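Local coordinates for uncharacterized protein (Wolinella succinogenes, PDB 3JYG) that is of unknown function but belongs to the 6-pyruvoyl tetrahydropterin synthase family and binds a zinc ion through three histidines, at residues S21-P26 against S35-H40; Y15-W20 against F137-E142; P95-K100 against F115-G120. One frame throughout, in Å; residues are numbered along the deposited sequence.

Contact 2 is the buried one, whereas contact 1 is a surface contact and contact 3 is only partly buried. Contacts 1 and 2 lie with centres 10 Å apart and work on one site: each supplies a histidine to the same zinc ion, both reach the second subunit, and Arg-18 NH1 of contact 2 meets Arg-37 O of contact 1 at 2.8 Å. Their chemistry differs with depth, backbone-directed arginine and glutamine bonds in contact 1 giving way to valine, proline and threonine packing in contact 2. Contact 3, centred 23 Å from contact 2, is remote from the metal and joins a salt bridge to an aromatic-aliphatic cluster.

Contact 1 (S21-P26 against S35-H40); sequences SQELNP and SCRHLH. With ZN (zinc ion), chain G.
The backbones come closest where Gln-22 faces Arg-37, their CA atoms 6.3 Å apart, an extended loop running past a short 3-10 turn of residues 35-37. Both belong to the excursion that leaves strand 3-17, passes through helix 26-29 and returns as strand 40-52, and the returning limb delivers His-40 to the zinc site of this 6-pyruvoyl tetrahydropterin synthase family member. Arg-37 carries the main polar link. Its chain, extended from CG to NE, presents the guanidinium side-on, and two nitrogens converge on a single acceptor: NE lies 2.9 Å from Gln-22 O, in the carbonyl plane and on a lone pair, while NH2 lies 2.8 Å from Gln-22 O but 43° above that plane. The oxygen stays close to the guanidinium plane, which limits rotation of the group. Glu-23 OE2 is 4.8 Å from Arg-37 NH2, which may give some attraction, though the charged atoms are not in contact; Glu-23 has instead a long, weak ion pair with Arg-57 of the second subunit. Gln-22 CG is anti to the backbone N (chi1 -178°), and the chain, extended beyond CG, carries the amide to the 3-10 turn, where OE1 receives a weak hydrogen bond from Cys-36 N at 3.0 Å and the amide packs on Cys-36 CB. Its NE2 donates to Asp-62 of the second subunit and to a water that also meets Ser-35 OG, tying the turn to the subunit interface. His-40 ND1 donates to His-38 O at 2.6 Å, steadying the ring by its edge, and His-40 NE2 binds the zinc ion at 2.2 Å; His-17, His-42 and two waters complete its coordination. Cys-36 SG stays 3.6 Å from the zinc ion without being a ligand.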
loop_
_atom_site.group_PDB
_atom_site.type_symbol
_atom_site.label_atom_id
_atom_site.label_comp_id
_atom_site.label_asym_id
_atom_site.label_seq_id
_atom_site.Cartn_x
_atom_site.Cartn_y
_atom_site.Cartn_z
ATOM N N SER A 21 0.597 -17.206 23.432
ATOM C CA SER A 21 -0.411 -18.182 23.111
ATOM C C SER A 21 -0.281 -18.804 21.706
ATOM O O SER A 21 -1.162 -19.556 21.275
ATOM C CB SER A 21 -1.761 -17.473 23.183
ATOM O OG SER A 21 -1.814 -16.424 22.218
ATOM N N GLN A 22 0.775 -18.474 20.973
ATOM C CA GLN A 22 0.869 -18.922 19.593
ATOM C C GLN A 22 0.683 -20.468 19.441
ATOM O O GLN A 22 1.341 -21.253 20.147
ATOM C CB GLN A 22 2.209 -18.474 18.975
ATOM C CG GLN A 22 2.346 -18.894 17.477
ATOM C CD GLN A 22 3.778 -18.845 16.959
ATOM O OE1 GLN A 22 4.750 -19.103 17.709
ATOM N NE2 GLN A 22 3.918 -18.528 15.673
ATOM N N GLU A 23 -0.194 -20.900 18.529
ATOM C CA GLU A 23 -0.208 -22.334 18.122
ATOM C C GLU A 23 -0.158 -22.474 16.596
ATOM O O GLU A 23 -0.686 -21.621 15.886
ATOM C CB GLU A 23 -1.447 -23.070 18.646
ATOM C CG GLU A 23 -1.601 -23.094 20.138
ATOM C CD GLU A 23 -3.006 -23.555 20.577
ATOM O OE1 GLU A 23 -3.654 -24.368 19.850
ATOM O OE2 GLU A 23 -3.457 -23.105 21.653
ATOM N N LEU A 24 0.451 -23.551 16.091
ATOM C CA LEU A 24 0.522 -23.774 14.640
ATOM C C LEU A 24 -0.116 -25.100 14.173
ATOM O O LEU A 24 0.054 -26.148 14.820
ATOM C CB LEU A 24 1.969 -23.701 14.153
ATOM C CG LEU A 24 2.609 -22.331 14.374
ATOM C CD1 LEU A 24 4.070 -22.459 14.039
ATOM C CD2 LEU A 24 1.901 -21.274 13.472
ATOM N N ASN A 25 -0.850 -25.028 13.056
ATOM C CA ASN A 25 -1.226 -26.214 12.267
ATOM C C ASN A 25 -0.034 -26.576 11.343
ATOM O O ASN A 25 0.253 -25.856 10.371
ATOM C CB ASN A 25 -2.506 -25.924 11.464
ATOM C CG ASN A 25 -3.017 -27.141 10.692
ATOM O OD1 ASN A 25 -2.246 -27.998 10.271
ATOM N ND2 ASN A 25 -4.321 -27.207 10.502
ATOM N N PRO A 26 0.683 -27.678 11.650
ATOM C CA PRO A 26 1.918 -27.965 10.934
ATOM C C PRO A 26 1.719 -28.347 9.470
ATOM O O PRO A 26 2.708 -28.414 8.734
ATOM C CB PRO A 26 2.539 -29.147 11.723
ATOM C CG PRO A 26 1.717 -29.302 12.942
ATOM C CD PRO A 26 0.351 -28.766 12.587
ATOM N N SER A 35 8.076 -20.113 17.387
ATOM C CA SER A 35 9.083 -19.063 17.504
ATOM C C SER A 35 8.554 -17.709 18.024
ATOM O O SER A 35 9.288 -16.961 18.656
ATOM C CB SER A 35 9.813 -18.922 16.150
ATOM O OG SER A 35 9.062 -18.168 15.190
ATOM N N CYS A 36 7.277 -17.400 17.768
ATOM C CA CYS A 36 6.676 -16.160 18.245
ATOM C C CYS A 36 6.494 -16.169 19.791
ATOM O O CYS A 36 6.362 -15.090 20.416
ATOM C CB CYS A 36 5.348 -15.924 17.533
ATOM S SG CYS A 36 5.009 -14.265 16.847
ATOM N N ARG A 37 6.537 -17.373 20.412
ATOM C CA ARG A 37 6.562 -17.446 21.897
ATOM C C ARG A 37 7.913 -16.960 22.471
ATOM O O ARG A 37 8.035 -16.733 23.693
ATOM C CB ARG A 37 6.214 -18.868 22.444
ATOM C CG ARG A 37 4.777 -19.317 22.139
ATOM C CD ARG A 37 4.458 -20.665 22.808
ATOM N NE ARG A 37 3.126 -21.151 22.441
ATOM C CZ ARG A 37 2.352 -21.938 23.205
ATOM N NH1 ARG A 37 2.759 -22.347 24.403
ATOM N NH2 ARG A 37 1.151 -22.313 22.772
ATOM N N HIS A 38 8.929 -16.826 21.621
ATOM C CA HIS A 38 10.223 -16.289 22.125
ATOM C C HIS A 38 10.150 -14.803 22.424
ATOM O O HIS A 38 9.415 -14.075 21.744
ATOM C CB HIS A 38 11.341 -16.578 21.134
ATOM C CG HIS A 38 11.586 -18.043 20.947
ATOM N ND1 HIS A 38 12.118 -18.573 19.791
ATOM C CD2 HIS A 38 11.339 -19.095 21.767
ATOM C CE1 HIS A 38 12.202 -19.891 19.916
ATOM N NE2 HIS A 38 11.723 -20.232 21.097
ATOM N N LEU A 39 10.867 -14.356 23.442
ATOM C CA LEU A 39 11.127 -12.919 23.618
ATOM C C LEU A 39 11.815 -12.445 22.350
ATOM O O LEU A 39 12.858 -13.000 21.943
ATOM C CB LEU A 39 12.065 -12.650 24.801
ATOM C CG LEU A 39 11.725 -13.151 26.216
ATOM C CD1 LEU A 39 12.636 -12.474 27.288
ATOM C CD2 LEU A 39 10.268 -12.964 26.536
ATOM N N HIS A 40 11.215 -11.459 21.692
ATOM C CA HIS A 40 11.835 -10.860 20.491
ATOM C C HIS A 40 11.355 -9.417 20.334
ATOM O O HIS A 40 10.945 -8.783 21.312
ATOM C CB HIS A 40 11.571 -11.730 19.230
ATOM C CG HIS A 40 10.123 -11.877 18.882
ATOM N ND1 HIS A 40 9.284 -12.750 19.535
ATOM C CD2 HIS A 40 9.363 -11.265 17.931
ATOM C CE1 HIS A 40 8.066 -12.661 19.021
ATOM N NE2 HIS A 40 8.094 -11.783 18.028
HETATM ZN ZN ZN G . 6.459 -10.984 16.868
HETATM O O HOH W 1 6.212 -18.528 14.047
HETATM O O HOH W 2 4.237 -10.434 15.878
HETATM O O HOH W 3 6.827 -12.348 14.953
#

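Contact 2 (Y15-W20 against F137-E142); sequences YGHRVW and FVPTSE. With ZN (zinc ion), chain G.
His-17 meets Pro-139 through the one direct hydrogen bond between residues 15-20 and 137-142: ND1 donates to Pro-139 O at 2.7 Å. An N-H...O angle of 127° marks it as weak, although the oxygen sits at the ring edge, near the imidazole plane. On the same ring NE2 binds the zinc ion, so the carbonyl is a second-shell partner that helps set the ring's rotation and may polarise it toward the metal. The inverse gamma turn centred on Pro-139, with Thr-140 N bonded to Val-138 O, turns this carbonyl to the site. A bridging water joins Tyr-15 OH, 2.6 Å away, to Pro-139 O through a weak bond, and Tyr-15 CE2 lies 3.9 Å above one face of the His-17 ring, offset toward its rim.

The apolar contacts lie beside this polar pair. Val-19 CG1, anti to the backbone N (chi1 -178°), touches both Val-138 CG2 and Thr-140 CG2 at 3.7 Å, the valine and threonine side chains meeting at about a right angle. Val-138 CG2 also lies 4.0 Å from Trp-20 CD1. The proline ring fills the neighbouring position, Pro-139 CG lying 3.6 Å from Arg-18 O.

Several polar groups have their partners outside the two segments: Arg-18 NH1 bonds Arg-37 O and NH2 forms a salt bridge with Asp-87, Trp-20 NE1 bonds Asp-84, and Thr-140, the N-cap of helix 141-155, bonds Gly-58 O of the second subunit through OG1. The contact thus connects the end of strand 3-17 to the start of helix 141-155; Ile-82 and Asp-84 of strand 80-84 pack on Pro-139, and Asp-84 also on Val-138, while Met-59 of the second subunit covers Val-19 and Thr-140.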
loop_
_atom_site.group_PDB
_atom_site.type_symbol
_atom_site.label_atom_id
_atom_site.label_comp_id
_atom_site.label_asym_id
_atom_site.label_seq_id
_atom_site.Cartn_x
_atom_site.Cartn_y
_atom_site.Cartn_z
ATOM N N TYR A 15 9.789 -2.056 19.401
ATOM C CA TYR A 15 9.326 -2.601 20.672
ATOM C C TYR A 15 9.801 -4.040 20.785
ATOM O O TYR A 15 10.134 -4.635 19.777
ATOM C CB TYR A 15 7.783 -2.533 20.784
ATOM C CG TYR A 15 7.056 -3.322 19.686
ATOM C CD1 TYR A 15 7.036 -2.863 18.352
ATOM C CD2 TYR A 15 6.384 -4.528 19.986
ATOM C CE1 TYR A 15 6.388 -3.572 17.348
ATOM C CE2 TYR A 15 5.716 -5.245 18.976
ATOM C CZ TYR A 15 5.734 -4.771 17.658
ATOM O OH TYR A 15 5.053 -5.450 16.640
ATOM N N GLY A 16 9.793 -4.585 22.000
ATOM C CA GLY A 16 9.930 -6.046 22.182
ATOM C C GLY A 16 8.568 -6.635 22.552
ATOM O O GLY A 16 7.685 -5.915 23.044
ATOM N N HIS A 17 8.372 -7.927 22.285
ATOM C CA HIS A 17 7.188 -8.585 22.762
ATOM C C HIS A 17 7.393 -10.077 22.652
ATOM O O HIS A 17 8.460 -10.548 22.203
ATOM C CB HIS A 17 5.905 -8.098 22.010
ATOM C CG HIS A 17 5.642 -8.766 20.681
ATOM N ND1 HIS A 17 4.367 -8.929 20.179
ATOM C CD2 HIS A 17 6.478 -9.287 19.749
ATOM C CE1 HIS A 17 4.427 -9.525 19.001
ATOM N NE2 HIS A 17 5.699 -9.757 18.722
ATOM N N ARG A 18 6.366 -10.802 23.085
ATOM C CA ARG A 18 6.200 -12.180 22.683
ATOM C C ARG A 18 4.691 -12.476 22.607
ATOM O O ARG A 18 3.893 -11.851 23.304
ATOM C CB ARG A 18 6.934 -13.128 23.652
ATOM C CG ARG A 18 6.164 -13.521 24.884
ATOM C CD ARG A 18 6.940 -14.544 25.732
ATOM N NE ARG A 18 6.067 -15.184 26.724
ATOM C CZ ARG A 18 5.877 -16.505 26.828
ATOM N NH1 ARG A 18 6.473 -17.375 25.988
ATOM N NH2 ARG A 18 5.088 -16.963 27.793
ATOM N N VAL A 19 4.341 -13.431 21.761
ATOM C CA VAL A 19 2.964 -13.866 21.568
ATOM C C VAL A 19 2.885 -15.210 22.250
ATOM O O VAL A 19 3.266 -16.212 21.672
ATOM C CB VAL A 19 2.667 -14.053 20.072
ATOM C CG1 VAL A 19 1.192 -14.454 19.855
ATOM C CG2 VAL A 19 2.997 -12.756 19.318
ATOM N N TRP A 20 2.398 -15.205 23.478
ATOM C CA TRP A 20 2.631 -16.314 24.415
ATOM C C TRP A 20 1.742 -17.511 24.033
ATOM O O TRP A 20 2.106 -18.650 24.244
ATOM C CB TRP A 20 2.419 -15.837 25.869
ATOM C CG TRP A 20 0.999 -15.367 26.234
ATOM C CD1 TRP A 20 0.536 -14.053 26.328
ATOM C CD2 TRP A 20 -0.122 -16.214 26.573
ATOM N NE1 TRP A 20 -0.799 -14.060 26.700
ATOM C CE2 TRP A 20 -1.222 -15.363 26.855
ATOM C CE3 TRP A 20 -0.292 -17.622 26.674
ATOM C CZ2 TRP A 20 -2.500 -15.870 27.223
ATOM C CZ3 TRP A 20 -1.538 -18.119 27.048
ATOM C CH2 TRP A 20 -2.623 -17.239 27.322
ATOM N N PHE A 137 -4.337 -7.997 26.441
ATOM C CA PHE A 137 -4.518 -8.762 25.226
ATOM C C PHE A 137 -3.171 -9.311 24.845
ATOM O O PHE A 137 -2.129 -8.739 25.223
ATOM C CB PHE A 137 -5.075 -7.937 24.030
ATOM C CG PHE A 137 -4.326 -6.645 23.728
ATOM C CD1 PHE A 137 -4.881 -5.400 24.105
ATOM C CD2 PHE A 137 -3.126 -6.641 23.019
ATOM C CE1 PHE A 137 -4.201 -4.177 23.831
ATOM C CE2 PHE A 137 -2.449 -5.433 22.716
ATOM C CZ PHE A 137 -2.979 -4.200 23.117
ATOM N N VAL A 138 -3.183 -10.393 24.076
ATOM C CA VAL A 138 -1.922 -10.960 23.556
ATOM C C VAL A 138 -1.473 -10.003 22.469
ATOM O O VAL A 138 -2.237 -9.703 21.537
ATOM C CB VAL A 138 -2.107 -12.398 23.042
ATOM C CG1 VAL A 138 -3.110 -12.452 21.812
ATOM C CG2 VAL A 138 -0.778 -13.021 22.649
ATOM N N PRO A 139 -0.241 -9.476 22.591
ATOM C CA PRO A 139 0.119 -8.339 21.681
ATOM C C PRO A 139 0.541 -8.785 20.266
ATOM O O PRO A 139 1.693 -8.533 19.849
ATOM C CB PRO A 139 1.275 -7.634 22.418
ATOM C CG PRO A 139 1.925 -8.788 23.266
ATOM C CD PRO A 139 0.771 -9.737 23.642
ATOM N N THR A 140 -0.388 -9.427 19.553
ATOM C CA THR A 140 -0.236 -9.742 18.133
ATOM C C THR A 140 -0.392 -8.457 17.326
ATOM O O THR A 140 -0.940 -7.480 17.839
ATOM C CB THR A 140 -1.353 -10.679 17.665
ATOM O OG1 THR A 140 -2.631 -10.120 18.004
ATOM C CG2 THR A 140 -1.253 -12.042 18.361
ATOM N N SER A 141 0.054 -8.466 16.067
ATOM C CA SER A 141 -0.241 -7.371 15.144
ATOM C C SER A 141 -1.695 -7.004 15.075
ATOM O O SER A 141 -2.016 -5.843 15.112
ATOM C CB SER A 141 0.234 -7.736 13.744
ATOM O OG SER A 141 1.643 -7.842 13.843
ATOM N N GLU A 142 -2.573 -7.999 14.926
ATOM C CA GLU A 142 -4.043 -7.739 14.880
ATOM C C GLU A 142 -4.576 -7.144 16.179
ATOM O O GLU A 142 -5.453 -6.283 16.160
ATOM C CB GLU A 142 -4.847 -9.020 14.561
ATOM C CG GLU A 142 -4.421 -9.754 13.284
ATOM C CD GLU A 142 -3.380 -10.847 13.543
ATOM O OE1 GLU A 142 -2.318 -10.582 14.191
ATOM O OE2 GLU A 142 -3.611 -11.987 13.082
HETATM ZN ZN ZN G . 6.459 -10.984 16.868
HETATM O O HOH W 4 3.196 -7.223 17.009
HETATM O O HOH W 2 4.237 -10.434 15.878
HETATM O O HOH W 3 6.827 -12.348 14.953
#

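Contact 3 (P95-K100 against F115-G120); sequences PHFADK and FERIKG
Arg-117 reaches across to His-96 and Asp-99 and supplies every hydrogen bond between residues 95-100 and 115-120. NH1 donates to His-96 O at 2.9 Å with a nearly straight 167° angle, and the oxygen lies close to the guanidinium plane. The other end of the group meets Asp-99 tip to tip in a salt bridge: NH2 is 3.3 Å from OD2 of Asp-99, on its syn side, while weaker bonds run to OD1. The carboxylate and guanidinium planes are 58° apart, so this is not a coplanar fork. A water accepts from Asp-99 N at 3.1 Å and, weakly, from Arg-117 NH1.

Beneath the charges, Ile-118 CG2 is the hub of the apolar contacts, 3.7 Å from both Phe-97 CE1 and His-96 CB. It stands anti to the carbonyl carbon, beside the backbone N, and the Ile-118 side chain runs at about a right angle to the His-96 and Phe-97 side chains.

Tyr-129 of helix 123-131 forms the next shell, bonding His-96 ND1 through its hydroxyl, packing edge-to-face with Phe-97 and touching Ile-118. Asp-99 is positioned by the type I turn from Phe-97 to Lys-100 and by an Asx turn, its OD1 accepting from Ser-101 N. The two loops precede strand 103-105 and follow strand 110-113, so the contact closes the base of a beta hairpin at the margin of the sheet.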
loop_
_atom_site.group_PDB
_atom_site.type_symbol
_atom_site.label_atom_id
_atom_site.label_comp_id
_atom_site.label_asym_id
_atom_site.label_seq_id
_atom_site.Cartn_x
_atom_site.Cartn_y
_atom_site.Cartn_z
ATOM N N PRO A 95 8.780 -9.919 38.719
ATOM C CA PRO A 95 8.617 -10.561 40.026
ATOM C C PRO A 95 8.191 -9.626 41.163
ATOM O O PRO A 95 7.458 -10.067 42.059
ATOM C CB PRO A 95 10.010 -11.186 40.282
ATOM C CG PRO A 95 10.974 -10.331 39.514
ATOM C CD PRO A 95 10.169 -10.096 38.214
ATOM N N HIS A 96 8.579 -8.343 41.107
ATOM C CA HIS A 96 8.191 -7.368 42.119
ATOM C C HIS A 96 6.730 -6.992 42.055
ATOM O O HIS A 96 6.255 -6.276 42.926
ATOM C CB HIS A 96 9.042 -6.085 42.001
ATOM C CG HIS A 96 10.493 -6.302 42.284
ATOM N ND1 HIS A 96 11.352 -6.874 41.366
ATOM C CD2 HIS A 96 11.236 -6.052 43.390
ATOM C CE1 HIS A 96 12.566 -6.947 41.887
ATOM N NE2 HIS A 96 12.523 -6.447 43.111
ATOM N N PHE A 97 6.041 -7.425 40.993
ATOM C CA PHE A 97 4.644 -7.081 40.743
ATOM C C PHE A 97 3.876 -8.367 40.401
ATOM O O PHE A 97 2.942 -8.354 39.594
ATOM C CB PHE A 97 4.540 -6.061 39.578
ATOM C CG PHE A 97 5.187 -4.725 39.880
ATOM C CD1 PHE A 97 6.523 -4.487 39.544
ATOM C CD2 PHE A 97 4.467 -3.732 40.539
ATOM C CE1 PHE A 97 7.138 -3.278 39.857
ATOM C CE2 PHE A 97 5.050 -2.521 40.839
ATOM C CZ PHE A 97 6.395 -2.281 40.497
ATOM N N ALA A 98 4.273 -9.481 41.008
ATOM C CA ALA A 98 3.691 -10.787 40.657
ATOM C C ALA A 98 2.177 -10.853 40.952
ATOM O O ALA A 98 1.444 -11.573 40.283
ATOM C CB ALA A 98 4.448 -11.939 41.362
ATOM N N ASP A 99 1.699 -10.029 41.891
ATOM C CA ASP A 99 0.271 -10.024 42.218
ATOM C C ASP A 99 -0.528 -9.142 41.264
ATOM O O ASP A 99 -1.756 -9.095 41.339
ATOM C CB ASP A 99 0.033 -9.627 43.692
ATOM C CG ASP A 99 0.261 -8.135 43.982
ATOM O OD1 ASP A 99 0.558 -7.314 43.075
ATOM O OD2 ASP A 99 0.140 -7.782 45.174
ATOM N N LYS A 100 0.185 -8.399 40.400
ATOM C CA LYS A 100 -0.447 -7.546 39.391
ATOM C C LYS A 100 -1.386 -6.523 40.021
ATOM O O LYS A 100 -2.332 -6.073 39.360
ATOM C CB LYS A 100 -1.260 -8.365 38.378
ATOM C CG LYS A 100 -0.572 -9.597 37.791
ATOM C CD LYS A 100 -1.599 -10.326 36.909
ATOM C CE LYS A 100 -0.967 -11.528 36.285
ATOM N NZ LYS A 100 -1.884 -12.319 35.403
ATOM N N PHE A 115 5.848 2.784 40.445
ATOM C CA PHE A 115 7.258 2.834 40.848
ATOM C C PHE A 115 7.522 3.032 42.339
ATOM O O PHE A 115 8.601 2.691 42.836
ATOM C CB PHE A 115 8.015 3.840 40.003
ATOM C CG PHE A 115 8.261 3.362 38.596
ATOM C CD1 PHE A 115 9.411 2.647 38.289
ATOM C CD2 PHE A 115 7.334 3.610 37.587
ATOM C CE1 PHE A 115 9.650 2.191 36.976
ATOM C CE2 PHE A 115 7.571 3.148 36.270
ATOM C CZ PHE A 115 8.735 2.440 35.981
ATOM N N GLU A 116 6.531 3.544 43.060
ATOM C CA GLU A 116 6.588 3.564 44.539
ATOM C C GLU A 116 6.959 2.219 45.130
ATOM O O GLU A 116 7.719 2.162 46.088
ATOM C CB GLU A 116 5.269 4.047 45.159
ATOM C CG GLU A 116 4.966 5.529 44.868
ATOM C CD GLU A 116 5.944 6.484 45.566
ATOM O OE1 GLU A 116 6.349 6.208 46.738
ATOM O OE2 GLU A 116 6.315 7.506 44.932
ATOM N N ARG A 117 6.457 1.133 44.571
ATOM C CA ARG A 117 6.716 -0.137 45.219
ATOM C C ARG A 117 8.143 -0.704 45.006
ATOM O O ARG A 117 8.564 -1.595 45.746
ATOM C CB ARG A 117 5.551 -1.140 45.009
ATOM C CG ARG A 117 5.670 -2.184 43.898
ATOM C CD ARG A 117 5.216 -3.647 44.344
ATOM N NE ARG A 117 3.821 -3.822 44.800
ATOM C CZ ARG A 117 3.049 -4.895 44.550
ATOM N NH1 ARG A 117 3.498 -5.919 43.836
ATOM N NH2 ARG A 117 1.798 -4.943 45.010
ATOM N N ILE A 118 8.900 -0.134 44.050
ATOM C CA ILE A 118 10.304 -0.557 43.785
ATOM C C ILE A 118 11.352 0.528 44.049
ATOM O O ILE A 118 12.498 0.457 43.573
ATOM C CB ILE A 118 10.503 -1.095 42.345
ATOM C CG1 ILE A 118 9.940 -0.093 41.317
ATOM C CG2 ILE A 118 9.896 -2.490 42.231
ATOM C CD1 ILE A 118 10.072 -0.535 39.891
ATOM N N LYS A 119 10.928 1.547 44.780
ATOM C CA LYS A 119 11.775 2.629 45.230
ATOM C C LYS A 119 12.934 2.010 46.009
ATOM O O LYS A 119 12.743 1.071 46.802
ATOM C CB LYS A 119 10.939 3.482 46.152
ATOM C CG LYS A 119 11.150 4.956 46.074
ATOM C CD LYS A 119 10.458 5.606 47.293
ATOM C CE LYS A 119 10.575 4.703 48.523
ATOM N NZ LYS A 119 10.524 5.439 49.819
ATOM N N GLY A 120 14.131 2.496 45.765
ATOM C CA GLY A 120 15.318 1.893 46.392
ATOM C C GLY A 120 15.864 0.604 45.772
ATOM O O GLY A 120 16.871 0.084 46.250
HETATM O O HOH W 5 3.388 -8.714 44.065
#